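Local coordinates for uncharacterized protein (Arthrobacter sp., PDB 3BL4), which is of unknown function, though its family belongs to the STAS clan and its two subunits pair strands so that sheets run across the dimer interface, at residues 21-26 and 54-59; 25-30 and 63-68; 80-85 and 102-107. All blocks are in the same frame, centred on the assembly; numbering follows the deposited sequence.

Interaction 1 (21-26 and 54-59)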
loop_
_atom_site.group_PDB
_atom_site.type_symbol
_atom_site.label_atom_id
_atom_site.label_comp_id
_atom_site.label_asym_id
_atom_site.label_seq_id
_atom_site.Cartn_x
_atom_site.Cartn_y
_atom_site.Cartn_z
ATOM N N ILE A 21 12.497 -20.480 1.505
ATOM C CA ILE A 21 11.380 -19.567 1.287
ATOM C C ILE A 21 10.816 -19.129 2.637
ATOM O O ILE A 21 10.590 -19.964 3.495
ATOM C CB ILE A 21 10.329 -20.249 0.388
ATOM C CG1 ILE A 21 10.878 -20.302 -1.041
ATOM C CG2 ILE A 21 9.034 -19.516 0.425
ATOM C CD1 ILE A 21 10.176 -21.271 -1.939
ATOM N N LEU A 22 10.644 -17.822 2.830
ATOM C CA LEU A 22 9.929 -17.291 4.000
ATOM C C LEU A 22 8.429 -17.441 3.818
ATOM O O LEU A 22 7.920 -17.211 2.730
ATOM C CB LEU A 22 10.224 -15.802 4.215
ATOM C CG LEU A 22 11.624 -15.344 4.623
ATOM C CD1 LEU A 22 11.870 -13.906 4.162
ATOM C CD2 LEU A 22 11.828 -15.469 6.113
ATOM N N ARG A 23 7.729 -17.820 4.889
ATOM C CA ARG A 23 6.270 -17.866 4.882
ATOM C C ARG A 23 5.728 -17.044 6.033
ATOM O O ARG A 23 5.987 -17.352 7.200
ATOM C CB ARG A 23 5.777 -19.314 4.960
ATOM C CG ARG A 23 6.177 -20.062 3.719
ATOM C CD ARG A 23 5.800 -21.519 3.695
ATOM N NE ARG A 23 6.559 -22.169 2.622
ATOM C CZ ARG A 23 6.173 -23.249 1.956
ATOM N NH1 ARG A 23 5.014 -23.835 2.220
ATOM N NH2 ARG A 23 6.954 -23.741 0.996
ATOM N N LEU A 24 4.996 -15.988 5.685
ATOM C CA LEU A 24 4.338 -15.114 6.657
ATOM C C LEU A 24 2.816 -15.283 6.617
ATOM O O LEU A 24 2.187 -15.142 5.572
ATOM C CB LEU A 24 4.705 -13.651 6.381
ATOM C CG LEU A 24 4.063 -12.565 7.258
ATOM C CD1 LEU A 24 4.442 -12.692 8.740
ATOM C CD2 LEU A 24 4.402 -11.183 6.701
ATOM N N THR A 25 2.226 -15.559 7.776
ATOM C CA THR A 25 0.782 -15.567 7.903
ATOM C C THR A 25 0.347 -14.157 8.266
ATOM O O THR A 25 0.569 -13.696 9.387
ATOM C CB THR A 25 0.309 -16.602 8.947
ATOM O OG1 THR A 25 0.449 -17.908 8.385
ATOM C CG2 THR A 25 -1.157 -16.391 9.306
ATOM N N TRP A 26 -0.214 -13.464 7.278
ATOM C CA TRP A 26 -0.662 -12.094 7.435
ATOM C C TRP A 26 -1.813 -11.849 6.465
ATOM O O TRP A 26 -1.689 -12.178 5.304
ATOM C CB TRP A 26 0.455 -11.054 7.170
ATOM C CG TRP A 26 -0.072 -9.678 7.455
ATOM C CD1 TRP A 26 -0.104 -9.048 8.671
ATOM C CD2 TRP A 26 -0.765 -8.815 6.539
ATOM N NE1 TRP A 26 -0.744 -7.840 8.555
ATOM C CE2 TRP A 26 -1.162 -7.676 7.258
ATOM C CE3 TRP A 26 -1.083 -8.897 5.175
ATOM C CZ2 TRP A 26 -1.854 -6.611 6.654
ATOM C CZ3 TRP A 26 -1.772 -7.838 4.581
ATOM C CH2 TRP A 26 -2.142 -6.717 5.317
ATOM N N PRO A 54 13.122 -15.304 -0.832
ATOM C CA PRO A 54 11.761 -15.087 -1.319
ATOM C C PRO A 54 10.770 -15.272 -0.187
ATOM O O PRO A 54 11.027 -16.071 0.694
ATOM C CB PRO A 54 11.575 -16.198 -2.352
ATOM C CG PRO A 54 12.946 -16.632 -2.727
ATOM C CD PRO A 54 13.779 -16.435 -1.510
HETATM N N MSE A 55 9.654 -14.549 -0.214
HETATM C CA MSE A 55 8.619 -14.678 0.809
HETATM C C MSE A 55 7.252 -14.914 0.198
HETATM O O MSE A 55 6.874 -14.269 -0.782
HETATM C CB MSE A 55 8.516 -13.421 1.653
HETATM C CG MSE A 55 7.459 -13.507 2.722
HETATM SE SE MSE A 55 7.796 -12.223 4.107
HETATM C CE MSE A 55 7.550 -10.728 3.149
ATOM N N LEU A 56 6.523 -15.848 0.798
ATOM C CA LEU A 56 5.101 -16.012 0.553
ATOM C C LEU A 56 4.364 -15.354 1.724
ATOM O O LEU A 56 4.638 -15.679 2.882
ATOM C CB LEU A 56 4.768 -17.507 0.458
ATOM C CG LEU A 56 3.297 -17.899 0.284
ATOM C CD1 LEU A 56 2.916 -17.844 -1.163
ATOM C CD2 LEU A 56 3.045 -19.289 0.842
ATOM N N VAL A 57 3.470 -14.406 1.431
ATOM C CA VAL A 57 2.559 -13.858 2.447
ATOM C C VAL A 57 1.227 -14.565 2.275
ATOM O O VAL A 57 0.505 -14.337 1.305
ATOM C CB VAL A 57 2.405 -12.316 2.379
ATOM C CG1 VAL A 57 1.543 -11.786 3.529
ATOM C CG2 VAL A 57 3.772 -11.632 2.440
ATOM N N ASP A 58 0.939 -15.470 3.205
ATOM C CA ASP A 58 -0.268 -16.269 3.156
ATOM C C ASP A 58 -1.391 -15.458 3.797
ATOM O O ASP A 58 -1.470 -15.347 5.026
ATOM C CB ASP A 58 -0.039 -17.594 3.901
ATOM C CG ASP A 58 -1.111 -18.633 3.627
ATOM O OD1 ASP A 58 -2.127 -18.346 2.948
ATOM O OD2 ASP A 58 -0.925 -19.762 4.116
HETATM N N MSE A 59 -2.238 -14.880 2.946
HETATM C CA MSE A 59 -3.400 -14.111 3.389
HETATM C C MSE A 59 -4.666 -14.963 3.341
HETATM O O MSE A 59 -5.745 -14.439 3.516
HETATM C CB MSE A 59 -3.589 -12.843 2.534
HETATM C CG MSE A 59 -2.378 -11.947 2.426
HETATM SE SE MSE A 59 -2.591 -10.470 1.224
HETATM C CE MSE A 59 -3.201 -11.330 -0.283
#
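Leu22 and Met55 (a selenomethionine) sit side by side at the start of a parallel strand pair, Leu22 CB lying 3.9 Å from Met55 CG. Met55 CG is anti to its backbone N (chi1 180°), and SE beyond it lies 4.1 Å from Leu24 CB. Further on, Val57 CG1 lies 4.3 Å from Leu24 CD2 and meets the edge of the Trp26 ring near its plane. Apolar leucine, valine and selenomethionine suit this buried face because helix 34-48 packs over it. The backbones are held by a parallel ladder: Leu22 N to Pro54 O, Leu56 N to Leu22 O, then Leu24 N to Leu56 O at 2.8 Å and Asp58 N to Leu24 O. The ladder slackens at its end, where Trp26 N reaches Asp58 O at 3.2 Å from above the carbonyl plane. On the other face Arg23, Thr25 and Asp58 are partly exposed, and the side chains of the two strands meet only where Arg23 CG lies 4.3 Å from Leu56 CD2. Leu56 is the buried exception, covered by Ala117 of the second subunit. Arg23 sends its charge to Asp19, and Asp58 OD1 takes the N-H of Ala60. This is the strand pair of a beta-alpha-beta unit: helix 34-48 connects the strands, strand 14-16 flanks 22-25, and a strand of the second subunit pairs in parallel with residues 55-58.

Interaction 2 (25-30 and 63-68)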
loop_
_atom_site.group_PDB
_atom_site.type_symbol
_atom_site.label_atom_id
_atom_site.label_comp_id
_atom_site.label_asym_id
_atom_site.label_seq_id
_atom_site.Cartn_x
_atom_site.Cartn_y
_atom_site.Cartn_z
ATOM N N THR A 25 2.226 -15.559 7.776
ATOM C CA THR A 25 0.782 -15.567 7.903
ATOM C C THR A 25 0.347 -14.157 8.266
ATOM O O THR A 25 0.569 -13.696 9.387
ATOM C CB THR A 25 0.309 -16.602 8.947
ATOM O OG1 THR A 25 0.449 -17.908 8.385
ATOM C CG2 THR A 25 -1.157 -16.391 9.306
ATOM N N TRP A 26 -0.214 -13.464 7.278
ATOM C CA TRP A 26 -0.662 -12.094 7.435
ATOM C C TRP A 26 -1.813 -11.849 6.465
ATOM O O TRP A 26 -1.689 -12.178 5.304
ATOM C CB TRP A 26 0.455 -11.054 7.170
ATOM C CG TRP A 26 -0.072 -9.678 7.455
ATOM C CD1 TRP A 26 -0.104 -9.048 8.671
ATOM C CD2 TRP A 26 -0.765 -8.815 6.539
ATOM N NE1 TRP A 26 -0.744 -7.840 8.555
ATOM C CE2 TRP A 26 -1.162 -7.676 7.258
ATOM C CE3 TRP A 26 -1.083 -8.897 5.175
ATOM C CZ2 TRP A 26 -1.854 -6.611 6.654
ATOM C CZ3 TRP A 26 -1.772 -7.838 4.581
ATOM C CH2 TRP A 26 -2.142 -6.717 5.317
ATOM N N PRO A 27 -2.939 -11.286 6.945
ATOM C CA PRO A 27 -3.240 -10.980 8.338
ATOM C C PRO A 27 -3.609 -12.257 9.067
ATOM O O PRO A 27 -3.915 -13.261 8.426
ATOM C CB PRO A 27 -4.447 -10.031 8.250
ATOM C CG PRO A 27 -4.689 -9.801 6.843
ATOM C CD PRO A 27 -4.056 -10.911 6.079
ATOM N N ARG A 28 -3.554 -12.224 10.390
ATOM C CA ARG A 28 -3.856 -13.403 11.187
ATOM C C ARG A 28 -5.374 -13.642 11.264
ATOM O O ARG A 28 -5.814 -14.786 11.413
ATOM C CB ARG A 28 -3.247 -13.268 12.590
ATOM C CG ARG A 28 -1.711 -13.185 12.604
ATOM C CD ARG A 28 -1.041 -14.543 12.391
ATOM N N GLY A 29 -6.158 -12.566 11.164
ATOM C CA GLY A 29 -7.622 -12.657 11.157
ATOM C C GLY A 29 -8.289 -11.542 10.370
ATOM O O GLY A 29 -7.763 -11.092 9.348
ATOM N N ALA A 30 -9.454 -11.099 10.847
ATOM C CA ALA A 30 -10.211 -10.041 10.187
ATOM C C ALA A 30 -9.745 -8.638 10.582
ATOM O O ALA A 30 -10.187 -7.659 9.981
ATOM C CB ALA A 30 -11.687 -10.203 10.464
ATOM N N ALA A 63 -11.049 -17.884 6.571
ATOM C CA ALA A 63 -12.089 -17.188 5.833
ATOM C C ALA A 63 -12.344 -15.775 6.373
ATOM O O ALA A 63 -12.951 -14.951 5.697
ATOM C CB ALA A 63 -13.365 -17.999 5.852
ATOM N N ASP A 64 -11.867 -15.499 7.579
ATOM C CA ASP A 64 -12.049 -14.195 8.216
ATOM C C ASP A 64 -11.159 -13.087 7.655
ATOM O O ASP A 64 -11.423 -11.903 7.892
ATOM C CB ASP A 64 -11.821 -14.315 9.721
ATOM C CG ASP A 64 -12.786 -15.278 10.375
ATOM O OD1 ASP A 64 -13.906 -15.476 9.833
ATOM O OD2 ASP A 64 -12.416 -15.844 11.428
ATOM N N VAL A 65 -10.117 -13.455 6.914
ATOM C CA VAL A 65 -9.255 -12.459 6.302
ATOM C C VAL A 65 -10.025 -11.666 5.243
ATOM O O VAL A 65 -10.025 -10.429 5.269
ATOM C CB VAL A 65 -7.977 -13.083 5.711
ATOM C CG1 VAL A 65 -7.226 -12.063 4.891
ATOM C CG2 VAL A 65 -7.091 -13.625 6.841
ATOM N N SER A 66 -10.705 -12.360 4.331
ATOM C CA SER A 66 -11.381 -11.656 3.246
ATOM C C SER A 66 -12.531 -10.852 3.800
ATOM O O SER A 66 -12.846 -9.767 3.305
ATOM C CB SER A 66 -11.871 -12.616 2.161
ATOM O OG SER A 66 -10.780 -13.106 1.393
ATOM N N ARG A 67 -13.145 -11.382 4.849
ATOM C CA ARG A 67 -14.236 -10.700 5.519
ATOM C C ARG A 67 -13.778 -9.383 6.142
ATOM O O ARG A 67 -14.501 -8.396 6.094
ATOM C CB ARG A 67 -14.892 -11.643 6.528
ATOM C CG ARG A 67 -15.756 -12.721 5.831
ATOM C CD ARG A 67 -15.833 -14.008 6.637
ATOM N NE ARG A 67 -16.328 -15.138 5.855
ATOM C CZ ARG A 67 -16.436 -16.381 6.316
ATOM N NH1 ARG A 67 -16.086 -16.657 7.562
ATOM N NH2 ARG A 67 -16.912 -17.356 5.539
ATOM N N GLY A 68 -12.573 -9.361 6.699
ATOM C CA GLY A 68 -11.967 -8.118 7.190
ATOM C C GLY A 68 -11.640 -7.176 6.045
ATOM O O GLY A 68 -11.820 -5.970 6.163
#
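Val65 turns its two methyls onto the loop that carries Pro27 and Gly29. Starting at CB, the approach is loose, with Val65 CB 4.2 Å from Gly29 O, and the methyls carry the contact. CG1, set anti to the backbone N (chi1 171°), lies 3.6 Å from Pro27 CD and a little farther from CG of the same ring; the two side chains cross obliquely. CG2, the other branch, lies 3.6 Å from Pro27 O and equally far from Gly29 O. A beta-branched residue suits the place, because one methyl meets the apolar ring while the other rests against the carbonyl oxygens of Pro27 and Gly29. An alanine here, keeping only CB, would probably open a gap against the Pro27 ring and leave the carbonyls of Pro27 and Gly29 without the methyl beside them. Pro27 itself follows a cis peptide bond, and its CG stands 3.9 Å above the Trp26 ring, over the centre, so the proline is packed between an indole face and the helix. Where the loop runs on, Ala30 meets the helix backbone: its CB lies close to Asp64 O, and its carbonyl O receives a CA-H...O contact from Gly68 CA at 3.3 Å. Glycine fits there, for a CB at that point would clash with Ala30 O. No hydrogen bond crosses the contact. Within the helix, Arg67 NH1 and Asp64 OD1 form a salt bridge with a weak hydrogen bond. The contact thus joins the loop between strand 22-25 and helix 34-48 to the first turn of helix 64-73, with Met59 beside Pro27 and Leu94 of the second subunit packing on both Pro27 and Val65.

Interaction 3 (80-85 and 102-107)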
loop_
_atom_site.group_PDB
_atom_site.type_symbol
_atom_site.label_atom_id
_atom_site.label_comp_id
_atom_site.label_asym_id
_atom_site.label_seq_id
_atom_site.Cartn_x
_atom_site.Cartn_y
_atom_site.Cartn_z
ATOM N N SER A 80 -13.452 10.099 -8.901
ATOM C CA SER A 80 -13.745 9.291 -10.097
ATOM C C SER A 80 -12.476 8.759 -10.770
ATOM O O SER A 80 -12.513 7.744 -11.476
ATOM C CB SER A 80 -14.552 10.112 -11.107
ATOM O OG SER A 80 -13.832 11.283 -11.466
ATOM N N ARG A 81 -11.367 9.470 -10.584
ATOM C CA ARG A 81 -10.039 8.987 -10.954
ATOM C C ARG A 81 -9.038 9.784 -10.145
ATOM O O ARG A 81 -9.362 10.881 -9.696
ATOM C CB ARG A 81 -9.785 9.122 -12.458
ATOM C CG ARG A 81 -10.036 10.485 -13.036
ATOM C CD ARG A 81 -10.425 10.436 -14.530
ATOM N NE ARG A 81 -9.294 10.136 -15.423
ATOM C CZ ARG A 81 -9.118 9.008 -16.110
ATOM N NH1 ARG A 81 -9.982 8.008 -16.024
ATOM N NH2 ARG A 81 -8.061 8.880 -16.909
ATOM N N ILE A 82 -7.845 9.246 -9.912
ATOM C CA ILE A 82 -6.884 9.949 -9.035
ATOM C C ILE A 82 -5.507 10.059 -9.673
ATOM O O ILE A 82 -4.938 9.065 -10.033
ATOM C CB ILE A 82 -6.736 9.273 -7.665
ATOM C CG1 ILE A 82 -8.105 9.081 -6.993
ATOM C CG2 ILE A 82 -5.804 10.086 -6.781
ATOM C CD1 ILE A 82 -8.030 8.542 -5.570
ATOM N N ALA A 83 -5.004 11.282 -9.842
ATOM C CA ALA A 83 -3.646 11.506 -10.315
ATOM C C ALA A 83 -2.856 11.891 -9.092
ATOM O O ALA A 83 -3.229 12.826 -8.395
ATOM C CB ALA A 83 -3.591 12.631 -11.347
ATOM N N LEU A 84 -1.775 11.177 -8.815
ATOM C CA LEU A 84 -0.953 11.510 -7.682
ATOM C C LEU A 84 0.316 12.129 -8.225
ATOM O O LEU A 84 1.034 11.497 -8.986
ATOM C CB LEU A 84 -0.686 10.272 -6.823
ATOM C CG LEU A 84 -1.993 9.621 -6.344
ATOM C CD1 LEU A 84 -2.420 8.513 -7.292
ATOM C CD2 LEU A 84 -1.917 9.106 -4.926
ATOM N N LEU A 85 0.567 13.380 -7.844
ATOM C CA LEU A 85 1.638 14.165 -8.433
ATOM C C LEU A 85 2.796 14.294 -7.473
ATOM O O LEU A 85 2.639 14.852 -6.386
ATOM C CB LEU A 85 1.104 15.543 -8.777
ATOM C CG LEU A 85 2.071 16.636 -9.260
ATOM C CD1 LEU A 85 2.660 16.228 -10.600
ATOM C CD2 LEU A 85 1.341 17.980 -9.328
ATOM N N ASN A 102 -6.239 3.707 1.264
ATOM C CA ASN A 102 -7.582 4.103 0.861
ATOM C C ASN A 102 -8.318 3.201 -0.133
ATOM O O ASN A 102 -9.529 3.320 -0.301
ATOM C CB ASN A 102 -7.534 5.561 0.397
ATOM C CG ASN A 102 -7.399 6.520 1.575
ATOM O OD1 ASN A 102 -8.246 6.521 2.473
ATOM N ND2 ASN A 102 -6.323 7.300 1.601
ATOM N N ALA A 103 -7.607 2.299 -0.782
ATOM C CA ALA A 103 -8.229 1.223 -1.539
ATOM C C ALA A 103 -9.383 1.694 -2.425
ATOM O O ALA A 103 -10.522 1.292 -2.236
ATOM C CB ALA A 103 -8.702 0.121 -0.573
ATOM N N VAL A 104 -9.073 2.535 -3.400
ATOM C CA VAL A 104 -10.079 3.119 -4.293
ATOM C C VAL A 104 -10.300 2.187 -5.487
ATOM O O VAL A 104 -9.394 1.454 -5.859
ATOM C CB VAL A 104 -9.635 4.515 -4.806
ATOM C CG1 VAL A 104 -9.383 5.461 -3.630
ATOM C CG2 VAL A 104 -8.375 4.401 -5.671
ATOM N N PRO A 105 -11.506 2.195 -6.076
ATOM C CA PRO A 105 -11.801 1.384 -7.261
ATOM C C PRO A 105 -11.516 2.080 -8.595
ATOM O O PRO A 105 -11.543 1.451 -9.651
ATOM C CB PRO A 105 -13.297 1.140 -7.117
ATOM C CG PRO A 105 -13.794 2.378 -6.500
ATOM C CD PRO A 105 -12.702 2.932 -5.630
ATOM N N CYS A 106 -11.256 3.372 -8.551
ATOM C CA CYS A 106 -11.143 4.168 -9.752
ATOM C C CYS A 106 -9.743 4.101 -10.288
ATOM O O CYS A 106 -8.830 3.640 -9.597
ATOM C CB CYS A 106 -11.492 5.619 -9.456
ATOM S SG CYS A 106 -10.526 6.356 -8.137
ATOM N N PRO A 107 -9.562 4.556 -11.526
ATOM C CA PRO A 107 -8.242 4.700 -12.090
ATOM C C PRO A 107 -7.342 5.612 -11.274
ATOM O O PRO A 107 -7.779 6.655 -10.772
ATOM C CB PRO A 107 -8.528 5.333 -13.474
ATOM C CG PRO A 107 -9.854 4.885 -13.801
ATOM C CD PRO A 107 -10.596 4.926 -12.515
#
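Ile82 N donates to Pro107 O, the one hydrogen bond between the two segments, 2.7 Å long with the donor in the carbonyl plane. Proline has no N-H to give, but its carbonyl serves well as the acceptor. The same oxygen also draws a CA-H...O contact from Arg81 CA at 3.3 Å, so the backbone of two successive residues supplies donors to one oxygen. This is where the chain re-enters the sheet after a beta-alpha-beta crossover: strand 79-85, helix 92-102 and the parallel strand 108-111 belong to the STAS-clan domain, and the loop 103-107 brings the chain from the helix back beside strand 79-85. The apolar contacts centre on Ile82. Its CG1 lies 3.8 Å from Cys106 SG, and with chi2 at -174° the chain runs out straight to put CD1 3.9 Å from Val104 CG1. Cys106 SG, small and weakly polar, also touches Arg81 CA, while Cys106 CB lies 3.1 Å from Ser80 O. The charged group makes a third kind of contact: Arg81 NH1 lies 3.8 Å from Pro107 CG. Its stronger partner is Trp120 of helix 114-121, whose carbonyl O accepts from NH2 and whose ring makes a cation-pi contact. From the second subunit, Met55 packs on Ile82, and Pro54 packs on Ser80.

How the interactions relate
Interactions 1 and 2 start from the same part of the chain, sharing Thr25 and Trp26; their centres are 14 Å apart, and they touch where Met59 meets Pro27 and Val65. Helix 64-73 follows strand 53-58, then the chain runs on to strand 79-85, where interaction 3 opens. The centres of interactions 1 and 3 are about 28 Å apart, their nearest atoms about 11 Å. The centres of interactions 2 and 3 are about 25 Å apart, their nearest atoms about 10 Å. Interactions 1 and 3 lie on opposite sides of the chain's centre, yet both strands 53-58 and 79-85 pair with the second subunit, consistent with an exchange of halves that completes two sheets in the dimer.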